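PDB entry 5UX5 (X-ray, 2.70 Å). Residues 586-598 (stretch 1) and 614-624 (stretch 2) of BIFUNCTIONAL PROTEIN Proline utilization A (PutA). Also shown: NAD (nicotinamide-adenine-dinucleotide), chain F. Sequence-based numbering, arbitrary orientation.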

# COMPACT_ATOMS: atom_id res chain seq x y z
N ASN A 586 27.19 -15.70 18.47
CA ASN A 586 27.65 -14.65 19.36
C ASN A 586 27.61 -13.26 18.73
O ASN A 586 27.33 -12.28 19.43
CB ASN A 586 29.06 -14.99 19.83
CG ASN A 586 29.07 -16.22 20.71
OD1 ASN A 586 28.09 -16.48 21.42
ND2 ASN A 586 30.16 -16.97 20.68
N LEU A 587 27.86 -13.16 17.42
CA LEU A 587 28.05 -11.88 16.75
C LEU A 587 27.56 -11.98 15.31
O LEU A 587 27.98 -12.89 14.58
CB LEU A 587 29.53 -11.46 16.77
CG LEU A 587 30.03 -10.20 16.06
CD1 LEU A 587 29.35 -8.90 16.50
CD2 LEU A 587 31.53 -10.08 16.27
N VAL A 588 26.68 -11.07 14.91
CA VAL A 588 26.23 -10.94 13.53
C VAL A 588 26.62 -9.57 13.01
O VAL A 588 26.49 -8.57 13.72
CB VAL A 588 24.72 -11.15 13.42
CG1 VAL A 588 24.27 -10.83 12.00
CG2 VAL A 588 24.34 -12.57 13.83
N VAL A 589 27.07 -9.51 11.75
CA VAL A 589 27.34 -8.25 11.07
C VAL A 589 26.21 -7.97 10.08
O VAL A 589 25.81 -8.86 9.31
CB VAL A 589 28.70 -8.29 10.36
CG1 VAL A 589 28.86 -7.06 9.41
CG2 VAL A 589 29.81 -8.34 11.37
N VAL A 590 25.68 -6.74 10.12
CA VAL A 590 24.60 -6.31 9.23
C VAL A 590 25.15 -5.25 8.28
O VAL A 590 25.41 -4.11 8.68
CB VAL A 590 23.38 -5.77 9.99
CG1 VAL A 590 22.33 -5.32 9.01
CG2 VAL A 590 22.80 -6.82 10.90
N ALA A 591 25.30 -5.63 7.02
CA ALA A 591 25.74 -4.73 5.96
C ALA A 591 24.51 -4.35 5.14
O ALA A 591 23.93 -5.18 4.45
CB ALA A 591 26.82 -5.40 5.11
N SER A 592 24.10 -3.10 5.25
CA SER A 592 22.81 -2.62 4.78
C SER A 592 22.96 -1.72 3.55
O SER A 592 24.05 -1.20 3.27
CB SER A 592 22.11 -1.86 5.91
OG SER A 592 22.88 -0.74 6.31
N PRO A 593 21.89 -1.55 2.76
CA PRO A 593 21.98 -0.72 1.55
C PRO A 593 21.51 0.70 1.81
O PRO A 593 21.28 1.06 2.98
CB PRO A 593 21.06 -1.44 0.57
CG PRO A 593 19.96 -1.99 1.50
CD PRO A 593 20.60 -2.26 2.84
N TRP A 594 21.32 1.49 0.74
CA TRP A 594 20.91 2.89 0.86
C TRP A 594 19.44 3.12 0.52
O TRP A 594 18.86 4.08 1.03
CB TRP A 594 21.76 3.80 -0.03
CG TRP A 594 21.90 3.30 -1.40
CD1 TRP A 594 22.96 2.65 -1.91
CD2 TRP A 594 20.93 3.37 -2.46
NE1 TRP A 594 22.73 2.31 -3.22
CE2 TRP A 594 21.49 2.73 -3.58
CE3 TRP A 594 19.64 3.92 -2.57
CZ2 TRP A 594 20.81 2.60 -4.78
CZ3 TRP A 594 18.96 3.78 -3.77
CH2 TRP A 594 19.56 3.13 -4.87
N ASN A 595 18.78 2.22 -0.21
CA ASN A 595 17.43 2.49 -0.69
C ASN A 595 16.39 2.38 0.42
O ASN A 595 15.33 3.00 0.34
CB ASN A 595 17.09 1.56 -1.85
CG ASN A 595 17.02 0.11 -1.43
OD1 ASN A 595 17.55 -0.27 -0.38
ND2 ASN A 595 16.35 -0.72 -2.23
N PHE A 596 16.65 1.56 1.42
CA PHE A 596 15.82 1.46 2.62
C PHE A 596 16.71 1.66 3.83
O PHE A 596 16.99 0.72 4.58
CB PHE A 596 15.12 0.11 2.69
CG PHE A 596 14.01 -0.04 1.71
CD1 PHE A 596 12.74 0.42 2.03
CD2 PHE A 596 14.23 -0.63 0.47
CE1 PHE A 596 11.71 0.29 1.15
CE2 PHE A 596 13.20 -0.77 -0.43
CZ PHE A 596 11.92 -0.31 -0.08
N PRO A 597 17.15 2.90 4.08
CA PRO A 597 18.25 3.13 5.03
C PRO A 597 17.87 3.10 6.50
O PRO A 597 18.77 3.28 7.33
CB PRO A 597 18.74 4.51 4.63
CG PRO A 597 17.50 5.17 4.20
CD PRO A 597 16.72 4.14 3.43
N VAL A 598 16.64 2.82 6.89
CA VAL A 598 16.31 2.68 8.31
C VAL A 598 15.79 1.28 8.64
O VAL A 598 16.26 0.64 9.57
CB VAL A 598 15.34 3.78 8.77
CG1 VAL A 598 14.92 3.54 10.24
CG2 VAL A 598 16.00 5.17 8.60
N LYS A 614 25.14 -10.44 19.61
CA LYS A 614 25.52 -9.03 19.45
C LYS A 614 25.51 -8.68 17.96
O LYS A 614 25.62 -9.55 17.09
CB LYS A 614 26.91 -8.76 20.06
CG LYS A 614 26.90 -8.55 21.59
CD LYS A 614 26.64 -9.82 22.42
CE LYS A 614 27.95 -10.53 22.78
NZ LYS A 614 27.83 -12.02 22.92
N ALA A 615 25.30 -7.40 17.65
CA ALA A 615 25.24 -7.00 16.25
C ALA A 615 26.16 -5.83 15.96
O ALA A 615 26.22 -4.85 16.72
CB ALA A 615 23.83 -6.63 15.83
N ILE A 616 26.86 -5.91 14.82
CA ILE A 616 27.56 -4.78 14.23
C ILE A 616 26.76 -4.32 13.02
O ILE A 616 26.48 -5.11 12.11
CB ILE A 616 29.00 -5.13 13.84
CG1 ILE A 616 29.88 -5.18 15.08
CG2 ILE A 616 29.52 -4.11 12.89
CD1 ILE A 616 31.27 -5.71 14.82
N LEU A 617 26.37 -3.05 13.04
CA LEU A 617 25.72 -2.41 11.91
C LEU A 617 26.78 -1.66 11.10
O LEU A 617 27.43 -0.74 11.61
CB LEU A 617 24.63 -1.45 12.38
CG LEU A 617 24.02 -0.49 11.33
CD1 LEU A 617 23.53 -1.22 10.10
CD2 LEU A 617 22.87 0.31 11.95
N LYS A 618 26.94 -2.07 9.84
CA LYS A 618 27.81 -1.35 8.91
C LYS A 618 26.93 -0.80 7.78
O LYS A 618 26.62 -1.52 6.81
CB LYS A 618 28.91 -2.28 8.39
CG LYS A 618 30.03 -1.59 7.63
CD LYS A 618 29.72 -1.63 6.17
CE LYS A 618 30.19 -0.44 5.46
NZ LYS A 618 29.34 -0.38 4.26
N PRO A 619 26.53 0.46 7.83
CA PRO A 619 25.56 0.96 6.85
C PRO A 619 26.19 1.40 5.53
O PRO A 619 27.38 1.74 5.43
CB PRO A 619 24.95 2.17 7.56
CG PRO A 619 25.95 2.58 8.59
CD PRO A 619 27.00 1.52 8.73
N ALA A 620 25.35 1.40 4.50
CA ALA A 620 25.83 1.80 3.18
C ALA A 620 26.36 3.24 3.22
O ALA A 620 25.74 4.11 3.85
CB ALA A 620 24.73 1.67 2.13
N PRO A 621 27.48 3.52 2.57
CA PRO A 621 28.11 4.84 2.76
C PRO A 621 27.26 6.03 2.32
O PRO A 621 27.46 7.13 2.84
CB PRO A 621 29.40 4.72 1.93
CG PRO A 621 29.14 3.66 0.97
CD PRO A 621 28.22 2.68 1.64
N GLU A 622 26.29 5.85 1.42
CA GLU A 622 25.42 6.96 1.03
C GLU A 622 24.50 7.41 2.16
O GLU A 622 23.95 8.51 2.08
CB GLU A 622 24.55 6.58 -0.18
CG GLU A 622 25.26 6.33 -1.51
CD GLU A 622 25.93 4.95 -1.60
OE1 GLU A 622 25.78 4.15 -0.66
OE2 GLU A 622 26.57 4.66 -2.63
N VAL A 623 24.28 6.59 3.19
CA VAL A 623 23.22 6.92 4.14
C VAL A 623 23.71 6.81 5.58
O VAL A 623 22.99 6.35 6.46
CB VAL A 623 21.97 6.05 3.92
CG1 VAL A 623 21.22 6.52 2.69
CG2 VAL A 623 22.34 4.62 3.75
N ARG A 624 24.91 7.32 5.83
CA ARG A 624 25.51 7.17 7.15
C ARG A 624 24.79 8.00 8.19
O ARG A 624 24.79 7.64 9.37
CB ARG A 624 26.99 7.55 7.11
CG ARG A 624 27.84 6.56 6.37
CD ARG A 624 29.28 6.96 6.43
NE ARG A 624 30.15 5.91 5.90
CZ ARG A 624 31.04 6.08 4.92
NH1 ARG A 624 31.21 7.27 4.35
NH2 ARG A 624 31.77 5.04 4.52
PA NAD F . 26.64 -3.22 -2.38
O1A NAD F . 26.09 -4.65 -2.71
O2A NAD F . 27.98 -2.97 -3.15
O5B NAD F . 26.97 -3.12 -0.84
C5B NAD F . 25.99 -3.11 0.16
C4B NAD F . 26.65 -3.03 1.54
O4B NAD F . 27.84 -3.81 1.66
C3B NAD F . 26.97 -1.61 1.91
O3B NAD F . 26.91 -1.41 3.28
C2B NAD F . 28.35 -1.57 1.38
O2B NAD F . 29.08 -0.45 1.75
C1B NAD F . 28.89 -2.88 1.86
N9A NAD F . 30.11 -3.27 1.16
C8A NAD F . 30.26 -3.52 -0.19
N7A NAD F . 31.54 -3.85 -0.46
C5A NAD F . 32.29 -3.82 0.72
C6A NAD F . 33.62 -4.07 1.05
N6A NAD F . 34.61 -4.44 0.06
N1A NAD F . 34.02 -3.95 2.33
C2A NAD F . 33.16 -3.60 3.31
N3A NAD F . 31.85 -3.35 3.03
C4A NAD F . 31.39 -3.45 1.76
O3 NAD F . 25.46 -2.21 -2.73
PN NAD F . 25.54 -0.73 -3.37
O1N NAD F . 26.92 -0.32 -3.84
O2N NAD F . 25.24 0.25 -2.28
O5D NAD F . 24.47 -0.73 -4.57
C5D NAD F . 24.66 -1.67 -5.62
C4D NAD F . 23.40 -2.22 -6.30
O4D NAD F . 22.53 -2.96 -5.47
C3D NAD F . 22.48 -1.25 -6.95
O3D NAD F . 23.02 -0.57 -8.03
C2D NAD F . 21.47 -2.22 -7.41
O2D NAD F . 21.76 -2.60 -8.71
C1D NAD F . 21.53 -3.34 -6.40

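Two neighbouring parallel strands, 587-591 and 614-618, set the frame, and the side chains follow from it. The backbone ladder alternates strictly: K614 N donates to N586 O (2.9 Å), V588 N to K614 O (2.9 Å), I616 N to V588 O (2.9 Å), V590 N to I616 O (2.7 Å) and K618 N to V590 O (2.8 Å). At the C-terminal end it loosens, and S592 N to K618 O, at 3.4 Å, is a weak bond.

This register pairs L587 with K614, V589 with I616 and A591 with K618 on one face, and V588 with A615 and V590 with L617 on the other. The three strand valines, V588, V589 and V590, all take t, the common rotamer of valine. In I616, chi1 at m places I616 CG1 4.0 Å from L587 CD1, and chi2 at t extends the chain to CD1, while I616 CB sits 4.1 Å from V589 CG2; one isoleucine thus packs against two residues of the neighbouring strand. L587 and L617 share the t,p rotamer, and in each the end of the side chain comes nearer the opposing strand than its CA-to-CB direction suggests. Across the other face, V590 CG1 and L617 CD1 are a looser 4.4 Å apart, and A615 adds only a methyl.

Past the strands the rules change from pairing to fitting. S592, with chi1 at p, brings OG to 3.2 Å from P619 CA and 3.9 Å from L617 CD1. A620 points its small side chain toward the first stretch, where CB lies 3.4 Å from P593 C and 4.2 Å from W594 CB, so the methyl meets the backbone more closely than the W594 CB. V623, at an N-cap position and in the m rotamer, touches both W594 and P597: its CG1 is 3.9 Å from W594 CB and its CB 3.6 Å from P597 CB. W594 holds chi1 near 48° and chi2 near -101°, which places CD1 3.4 Å from E622 OE1 and 3.3 Å from NAD O2N, the latter at the ring edge.

K618 shows how a sheet position can serve a ligand. Its chi2 of -94° and chi3 of 146° lie between the usual wells, and the bent chain carries K618 NZ to NAD O3B, to which it donates at 2.8 Å, and to P619 O at 3.1 Å. NAD O3B in turn donates to S592 O at 2.9 Å. The cofactor hydroxyl therefore links both stretches at the C-terminal ends of the strands, beside A591, whose CB lies 3.9 Å from NAD O4B.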